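Local coordinates for protein AP endonuclease, family 2 (Brucella melitensis biovar Abortus, PDB 3NGF) that probably interconverts hydroxypyruvate and tartronate semialdehyde as a manganese-binding isomerase of the hyi family, built on a xylose isomerase-like TIM barrel, at residues Leu43-Phe48 and Leu99-Ala104; Ile212-Asp217 and Pro221-Leu226; Leu120-Cys125 and Gly159-His164. All coordinates share one frame; numbering follows the deposited sequence.

The three contacts lie at separate places in the layer of helices and loops round one closed eight-stranded parallel barrel. Interaction 1 comes first along the chain, joining the loop after strand 39-41 to helix 88-104; interaction 3 follows, joining the start of helix 122-140 to the loop after strand 146-149; interaction 2, within the loop between strand 207-212 and helix 228-237, is last. Their centres are about 27 to 30 Å apart, with nearest atoms about 9 to 13 Å apart, and none touches another. Interactions 1 and 2 fall on opposite sides of the chain's centre. Each fixes a loop that follows a barrel strand, and in interaction 2 the side chain of Ile212 lies about 9 Å from the manganese ion.

Interaction 1. Residues Leu43-Phe48 and Leu99-Ala104; sequences LFPYDF and LHYALA
With CG anti to its carbonyl carbon (chi1 -81°), Tyr101 sends its ring from helix 88-104 toward the loop 43-48, while Tyr46, whose CG is likewise anti to the carbonyl carbon, swings its ring across to meet it. The two rings form a T-shaped pair, centroids 5.0 Å apart and planes at 77°. Tyr46 supplies the edge and Tyr101 the face: CD1 of Tyr46 stands 3.6 Å from CE1 of Tyr101, toward the rim of that ring, and Tyr46 CE1 follows over CD1 and CG. The Pro45 ring meets another part of the tyrosine, with its CG 3.6 Å from Tyr101 CD2 and CB beside the same atom. Proline thus packs against the CD2-CE2 side of the ring and Tyr46 against the CD1-CE1 side.

The phenol end is fixed by a hydrogen bond. Tyr101 OH donates to Phe48 O over 2.6 Å, with the carbonyl oxygen in the plane of the tyrosine ring and the C=O...donor angle at 161°. A type I turn from Pro45 to Phe48, closed by Phe48 N bonding to Pro45 O at 3.0 Å, brings this carbonyl round to the phenol. Ring packing and the bond together probably hold the Tyr101 ring in one orientation. The hydroxyl of Tyr46 is engaged elsewhere, hydrogen-bonded to Asn68 O at the end of strand 63-68.

Phe67 of strand 63-68 touches Pro45, Tyr46 and Tyr101, and Ala50 of helix 50-59 also packs on Tyr101. Away from the annotated metal site, a beta-alpha loop of the TIM barrel, leaving the C-terminal end of strand 39-41 for helix 50-59, is thereby pinned to helix 88-104 of the outer layer.

Interaction 2. Residues Ile212-Asp217 and Pro221-Leu226; sequences IASVPD and PDEGEL
Ser214 and Glu223 face each other across the loop, and both take the same first torsion: Ser214 OG (chi1 75°) and Glu223 CG each sit between the backbone N and the carbonyl carbon. The glutamate then runs out extended, laying CG 3.5 Å from Ser214 CB and bringing its carboxylate to the hydroxyl. Ser214 OG donates to Glu223 OE2 over 2.9 Å, approaching on the anti side and 22° out of the carboxylate plane. The same hydroxyl is hydrogen-bonded to His219 N, and Glu223 OE1 forms a salt bridge with Arg251. A water donates to Glu223 OE2 and accepts from Asp217 N, tying the carboxylate to the backbone beyond the cis peptide before Pro216.

Farther along, Glu225 also extends beyond CG and crosses Val215, its CD 3.4 Å from the CG1 branch; Glu225 OE2 is hydrogen-bonded to Gln190 NE2 of helix 186-192. The other branch, Val215 CG2, meets Leu226 CD1 at 4.0 Å. In the backbone, Glu225 N donates to Val215 O over 2.9 Å with an N-H...O angle of 167°, and Gly224 CA makes a CH...O contact with that oxygen. At the other end of the contact, Ile212 CD1 rests 3.6 Å from Pro221 CG, the two side chains crossing at about a right angle.

A second water accepts from Val215 N and Leu226 N and donates to Glu223 O, so backbone polar groups within the loop are matched through solvent. Shared by a hydroxyl, a water and an arginine, the Glu223 carboxylate is probably kept charged, and its network probably stiffens the loop just after the strand that carries the manganese ligand Gln211.

Interaction 3. Residues Leu120-Cys125 and Gly159-His164; sequences LDRKAC and GYFIVH
The guanidinium of Arg122 lies with one face on the ring of Phe161, the planes only 18° apart: Phe161 CE1 sits 3.4 Å above the centre of the guanidinium, whereas Arg122 NH1 comes over the rim of the phenyl ring. Along the guanidinium edge, and in its plane, is the carbonyl oxygen of the same phenylalanine. Arg122 NH2 donates to Phe161 O over 2.8 Å, in the carbonyl plane and on a lone pair, while Arg122 NH1 reaches this oxygen at 3.0 Å from 30° out of that plane.

A bend at chi2 (67°) turns the arginine from the start of helix 122-140 to the loop, where Phe161 CG stands beside its own carbonyl carbon, setting ring and Phe161 O where one guanidinium meets both. Cys125 adds its CB 3.8 Å from Phe161 CE1. Asp121 caps the helix by accepting from Ala124 N, and Phe129 meets the Phe161 ring from farther along.

Held by two bonds to Phe161 O, the ring and a salt bridge from NE to Glu126, the guanidinium is probably fixed in rotation and its charge balanced, anchoring the loop after strand 146-149 to helix 122-140.

Interaction 1. Residues Leu43-Phe48 and Leu99-Ala104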
# COMPACT_ATOMS: atom_id res chain seq x y z
N LEU A 43 -3.74 -4.09 -5.73
CA LEU A 43 -2.73 -3.30 -6.44
C LEU A 43 -3.35 -2.45 -7.54
O LEU A 43 -3.33 -1.21 -7.47
CB LEU A 43 -1.62 -4.20 -6.97
CG LEU A 43 -0.64 -4.58 -5.87
CD1 LEU A 43 -1.23 -5.60 -4.96
CD2 LEU A 43 0.71 -5.05 -6.44
N PHE A 44 -3.94 -3.11 -8.54
CA PHE A 44 -4.36 -2.42 -9.76
C PHE A 44 -5.78 -2.74 -10.19
O PHE A 44 -6.10 -3.89 -10.46
CB PHE A 44 -3.39 -2.73 -10.92
CG PHE A 44 -1.94 -2.61 -10.56
CD1 PHE A 44 -1.36 -1.38 -10.28
CD2 PHE A 44 -1.12 -3.74 -10.50
CE1 PHE A 44 -0.01 -1.27 -9.96
CE2 PHE A 44 0.22 -3.63 -10.16
CZ PHE A 44 0.78 -2.39 -9.89
N PRO A 45 -6.65 -1.71 -10.26
CA PRO A 45 -8.01 -1.92 -10.75
C PRO A 45 -8.19 -1.73 -12.26
O PRO A 45 -9.31 -1.86 -12.77
CB PRO A 45 -8.78 -0.83 -10.03
CG PRO A 45 -7.80 0.28 -9.94
CD PRO A 45 -6.46 -0.35 -9.73
N TYR A 46 -7.11 -1.43 -12.98
CA TYR A 46 -7.22 -0.79 -14.29
C TYR A 46 -7.70 -1.71 -15.40
O TYR A 46 -8.10 -1.22 -16.47
CB TYR A 46 -5.90 -0.08 -14.67
CG TYR A 46 -5.48 0.88 -13.57
CD1 TYR A 46 -6.25 1.99 -13.28
CD2 TYR A 46 -4.39 0.62 -12.76
CE1 TYR A 46 -5.94 2.83 -12.27
CE2 TYR A 46 -4.06 1.47 -11.74
CZ TYR A 46 -4.85 2.56 -11.48
OH TYR A 46 -4.54 3.43 -10.44
N ASP A 47 -7.67 -3.04 -15.17
CA ASP A 47 -8.21 -4.00 -16.15
C ASP A 47 -9.71 -4.24 -15.96
O ASP A 47 -10.30 -5.05 -16.70
CB ASP A 47 -7.44 -5.33 -16.13
CG ASP A 47 -7.54 -6.11 -17.47
OD1 ASP A 47 -7.45 -5.51 -18.58
OD2 ASP A 47 -7.71 -7.36 -17.41
N PHE A 48 -10.32 -3.53 -15.01
CA PHE A 48 -11.76 -3.59 -14.75
C PHE A 48 -12.41 -2.20 -14.83
O PHE A 48 -11.75 -1.18 -14.59
CB PHE A 48 -12.01 -4.24 -13.37
CG PHE A 48 -11.45 -5.64 -13.25
CD1 PHE A 48 -10.12 -5.85 -12.84
CD2 PHE A 48 -12.25 -6.75 -13.53
CE1 PHE A 48 -9.61 -7.15 -12.73
CE2 PHE A 48 -11.76 -8.04 -13.42
CZ PHE A 48 -10.44 -8.26 -13.03
N LEU A 99 -6.89 8.92 -10.37
CA LEU A 99 -7.90 9.83 -9.78
C LEU A 99 -9.31 9.43 -10.21
O LEU A 99 -10.21 9.38 -9.35
CB LEU A 99 -7.59 11.30 -10.13
CG LEU A 99 -8.51 12.40 -9.57
CD1 LEU A 99 -8.66 12.29 -8.04
CD2 LEU A 99 -8.03 13.82 -9.98
N HIS A 100 -9.50 9.12 -11.49
CA HIS A 100 -10.80 8.64 -11.99
C HIS A 100 -11.30 7.45 -11.18
O HIS A 100 -12.44 7.45 -10.71
CB HIS A 100 -10.74 8.26 -13.49
CG HIS A 100 -11.94 7.50 -13.96
ND1 HIS A 100 -13.18 8.08 -14.12
CD2 HIS A 100 -12.10 6.18 -14.27
CE1 HIS A 100 -14.05 7.16 -14.52
NE2 HIS A 100 -13.42 6.01 -14.63
N TYR A 101 -10.43 6.45 -10.98
CA TYR A 101 -10.79 5.31 -10.17
C TYR A 101 -10.96 5.65 -8.70
O TYR A 101 -11.90 5.16 -8.05
CB TYR A 101 -9.75 4.18 -10.33
CG TYR A 101 -9.92 3.36 -11.56
CD1 TYR A 101 -9.51 3.83 -12.81
CD2 TYR A 101 -10.47 2.08 -11.50
CE1 TYR A 101 -9.66 3.08 -13.94
CE2 TYR A 101 -10.62 1.32 -12.63
CZ TYR A 101 -10.22 1.81 -13.85
OH TYR A 101 -10.38 1.05 -14.97
N ALA A 102 -10.09 6.49 -8.16
CA ALA A 102 -10.21 6.89 -6.74
C ALA A 102 -11.52 7.60 -6.44
O ALA A 102 -12.16 7.31 -5.44
CB ALA A 102 -9.03 7.78 -6.32
N LEU A 103 -11.97 8.47 -7.34
CA LEU A 103 -13.27 9.12 -7.12
C LEU A 103 -14.42 8.11 -7.23
O LEU A 103 -15.33 8.11 -6.39
CB LEU A 103 -13.42 10.31 -8.07
CG LEU A 103 -12.40 11.44 -7.85
CD1 LEU A 103 -12.50 12.53 -8.95
CD2 LEU A 103 -12.61 12.09 -6.46
N ALA A 104 -14.38 7.24 -8.24
CA ALA A 104 -15.39 6.19 -8.38
C ALA A 104 -15.54 5.27 -7.18
O ALA A 104 -16.66 4.85 -6.82
CB ALA A 104 -15.17 5.39 -9.67

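Interaction 2. Residues Ile212-Asp217 and Pro221-Leu226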
# COMPACT_ATOMS: atom_id res chain seq x y z
N ILE A 212 0.78 -5.71 6.71
CA ILE A 212 1.34 -6.82 7.48
C ILE A 212 1.39 -8.15 6.72
O ILE A 212 0.57 -8.43 5.83
CB ILE A 212 0.59 -7.04 8.83
CG1 ILE A 212 -0.85 -7.53 8.62
CG2 ILE A 212 0.64 -5.76 9.70
CD1 ILE A 212 -1.59 -7.93 9.92
N ALA A 213 2.38 -8.96 7.08
CA ALA A 213 2.54 -10.32 6.58
C ALA A 213 3.63 -10.96 7.44
O ALA A 213 4.52 -10.25 7.97
CB ALA A 213 2.95 -10.34 5.07
N SER A 214 3.58 -12.27 7.61
CA SER A 214 4.63 -12.95 8.39
C SER A 214 6.01 -12.75 7.77
O SER A 214 6.15 -12.63 6.55
CB SER A 214 4.33 -14.45 8.56
OG SER A 214 4.56 -15.19 7.38
N VAL A 215 7.02 -12.71 8.64
CA VAL A 215 8.42 -12.65 8.22
C VAL A 215 9.08 -13.95 8.72
O VAL A 215 8.96 -14.28 9.88
CB VAL A 215 9.12 -11.39 8.81
CG1 VAL A 215 10.61 -11.39 8.43
CG2 VAL A 215 8.43 -10.11 8.34
N PRO A 216 9.81 -14.66 7.85
CA PRO A 216 10.16 -14.26 6.49
C PRO A 216 9.25 -14.76 5.35
O PRO A 216 9.48 -14.38 4.19
CB PRO A 216 11.55 -14.87 6.33
CG PRO A 216 11.44 -16.18 7.07
CD PRO A 216 10.59 -15.85 8.27
N ASP A 217 8.26 -15.60 5.63
CA ASP A 217 7.59 -16.31 4.53
C ASP A 217 6.34 -15.67 3.92
O ASP A 217 5.77 -16.22 2.99
CB ASP A 217 7.32 -17.75 4.92
CG ASP A 217 8.60 -18.54 5.08
OD1 ASP A 217 9.51 -18.39 4.22
OD2 ASP A 217 8.69 -19.28 6.05
N PRO A 221 -0.33 -13.32 9.62
CA PRO A 221 0.45 -12.66 10.69
C PRO A 221 0.32 -13.35 12.06
O PRO A 221 0.08 -12.69 13.08
CB PRO A 221 -0.16 -11.26 10.77
CG PRO A 221 -1.62 -11.49 10.39
CD PRO A 221 -1.56 -12.55 9.30
N ASP A 222 0.40 -14.67 12.08
CA ASP A 222 0.33 -15.43 13.31
C ASP A 222 1.47 -16.43 13.38
O ASP A 222 1.40 -17.40 14.13
CB ASP A 222 -1.01 -16.16 13.38
CG ASP A 222 -1.20 -17.16 12.26
OD1 ASP A 222 -0.35 -17.23 11.34
OD2 ASP A 222 -2.19 -17.88 12.33
N GLU A 223 2.50 -16.22 12.56
CA GLU A 223 3.66 -17.11 12.53
C GLU A 223 4.90 -16.27 12.27
O GLU A 223 4.80 -15.11 11.90
CB GLU A 223 3.52 -18.17 11.43
CG GLU A 223 3.50 -17.53 10.03
CD GLU A 223 3.67 -18.48 8.86
OE1 GLU A 223 3.15 -19.62 8.88
OE2 GLU A 223 4.32 -18.06 7.89
N GLY A 224 6.07 -16.85 12.47
CA GLY A 224 7.28 -16.15 12.06
C GLY A 224 7.88 -15.33 13.18
O GLY A 224 7.48 -15.45 14.35
N GLU A 225 8.83 -14.47 12.80
CA GLU A 225 9.68 -13.80 13.77
C GLU A 225 9.06 -12.61 14.49
O GLU A 225 9.54 -12.22 15.55
CB GLU A 225 11.05 -13.47 13.12
CG GLU A 225 11.04 -12.35 12.10
CD GLU A 225 12.32 -12.26 11.27
OE1 GLU A 225 12.75 -13.26 10.67
OE2 GLU A 225 12.89 -11.16 11.21
N LEU A 226 7.96 -12.05 13.95
CA LEU A 226 7.31 -10.92 14.58
C LEU A 226 6.11 -11.36 15.41
O LEU A 226 5.38 -12.25 15.03
CB LEU A 226 6.85 -9.89 13.55
CG LEU A 226 7.90 -9.21 12.66
CD1 LEU A 226 7.22 -8.20 11.70
CD2 LEU A 226 9.01 -8.53 13.47
O HOH W 1 6.11 -12.73 11.68
O HOH W 2 7.10 -16.61 8.19

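Interaction 3. Residues Leu120-Cys125 and Gly159-His164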
# COMPACT_ATOMS: atom_id res chain seq x y z
N LEU A 120 20.73 4.11 -12.58
CA LEU A 120 20.43 5.51 -12.89
C LEU A 120 21.13 6.41 -11.88
O LEU A 120 21.53 5.97 -10.79
CB LEU A 120 18.92 5.76 -12.89
CG LEU A 120 18.06 4.98 -13.89
CD1 LEU A 120 16.59 5.46 -13.80
CD2 LEU A 120 18.59 5.11 -15.33
N ASP A 121 21.30 7.68 -12.25
CA ASP A 121 21.89 8.68 -11.35
C ASP A 121 20.93 8.97 -10.17
O ASP A 121 19.78 9.36 -10.37
CB ASP A 121 22.22 9.96 -12.12
CG ASP A 121 22.82 11.03 -11.23
OD1 ASP A 121 24.01 10.95 -10.88
OD2 ASP A 121 22.07 11.96 -10.86
N ARG A 122 21.41 8.75 -8.95
CA ARG A 122 20.56 8.84 -7.76
C ARG A 122 19.96 10.23 -7.58
O ARG A 122 18.77 10.35 -7.29
CB ARG A 122 21.34 8.44 -6.50
CG ARG A 122 20.48 8.39 -5.24
CD ARG A 122 19.46 7.26 -5.34
NE ARG A 122 18.48 7.27 -4.25
CZ ARG A 122 17.58 6.32 -4.03
NH1 ARG A 122 16.72 6.45 -3.01
NH2 ARG A 122 17.53 5.24 -4.81
N LYS A 123 20.76 11.27 -7.78
CA LYS A 123 20.28 12.63 -7.62
C LYS A 123 19.16 12.95 -8.62
O LYS A 123 18.16 13.55 -8.24
CB LYS A 123 21.44 13.63 -7.75
CG LYS A 123 21.07 15.09 -7.49
CD LYS A 123 22.26 16.04 -7.76
CE LYS A 123 21.86 17.52 -7.67
NZ LYS A 123 21.16 18.04 -8.89
N ALA A 124 19.32 12.54 -9.88
CA ALA A 124 18.27 12.76 -10.89
C ALA A 124 16.99 12.03 -10.48
O ALA A 124 15.88 12.55 -10.65
CB ALA A 124 18.71 12.25 -12.26
N CYS A 125 17.14 10.83 -9.94
CA CYS A 125 15.98 10.05 -9.54
C CYS A 125 15.20 10.70 -8.40
O CYS A 125 13.96 10.75 -8.42
CB CYS A 125 16.37 8.62 -9.12
SG CYS A 125 16.93 7.55 -10.48
N GLY A 159 16.87 -3.57 -6.72
CA GLY A 159 17.04 -2.40 -7.58
C GLY A 159 15.94 -1.37 -7.46
O GLY A 159 15.99 -0.33 -8.11
N TYR A 160 14.95 -1.63 -6.60
CA TYR A 160 13.89 -0.65 -6.35
C TYR A 160 14.44 0.65 -5.74
O TYR A 160 15.39 0.63 -4.93
CB TYR A 160 12.79 -1.23 -5.44
CG TYR A 160 11.51 -0.47 -5.52
CD1 TYR A 160 10.75 -0.48 -6.68
CD2 TYR A 160 11.04 0.26 -4.42
CE1 TYR A 160 9.55 0.25 -6.76
CE2 TYR A 160 9.85 1.00 -4.50
CZ TYR A 160 9.11 0.98 -5.66
OH TYR A 160 7.93 1.72 -5.74
N PHE A 161 13.83 1.75 -6.13
CA PHE A 161 14.24 3.10 -5.72
C PHE A 161 14.36 3.30 -4.22
O PHE A 161 15.34 3.88 -3.77
CB PHE A 161 13.25 4.12 -6.27
CG PHE A 161 13.51 5.53 -5.82
CD1 PHE A 161 14.68 6.21 -6.20
CD2 PHE A 161 12.57 6.18 -5.04
CE1 PHE A 161 14.90 7.52 -5.79
CE2 PHE A 161 12.77 7.49 -4.62
CZ PHE A 161 13.93 8.17 -5.00
N ILE A 162 13.37 2.84 -3.45
CA ILE A 162 13.28 3.17 -2.03
C ILE A 162 12.98 1.92 -1.20
O ILE A 162 11.99 1.21 -1.43
CB ILE A 162 12.23 4.32 -1.77
CG1 ILE A 162 12.12 4.66 -0.28
CG2 ILE A 162 10.88 3.96 -2.35
CD1 ILE A 162 13.37 5.17 0.32
N VAL A 163 13.91 1.60 -0.29
CA VAL A 163 13.83 0.37 0.51
C VAL A 163 14.11 0.60 2.01
O VAL A 163 14.27 -0.38 2.77
CB VAL A 163 14.78 -0.73 -0.08
CG1 VAL A 163 14.38 -1.08 -1.51
CG2 VAL A 163 16.24 -0.29 -0.07
N HIS A 164 14.18 1.86 2.45
CA HIS A 164 14.38 2.17 3.87
C HIS A 164 13.36 3.19 4.37
O HIS A 164 13.06 4.19 3.68
CB HIS A 164 15.81 2.66 4.14
CG HIS A 164 16.84 1.60 3.95
ND1 HIS A 164 17.06 0.61 4.89
CD2 HIS A 164 17.72 1.38 2.95
CE1 HIS A 164 18.02 -0.19 4.46
NE2 HIS A 164 18.43 0.25 3.28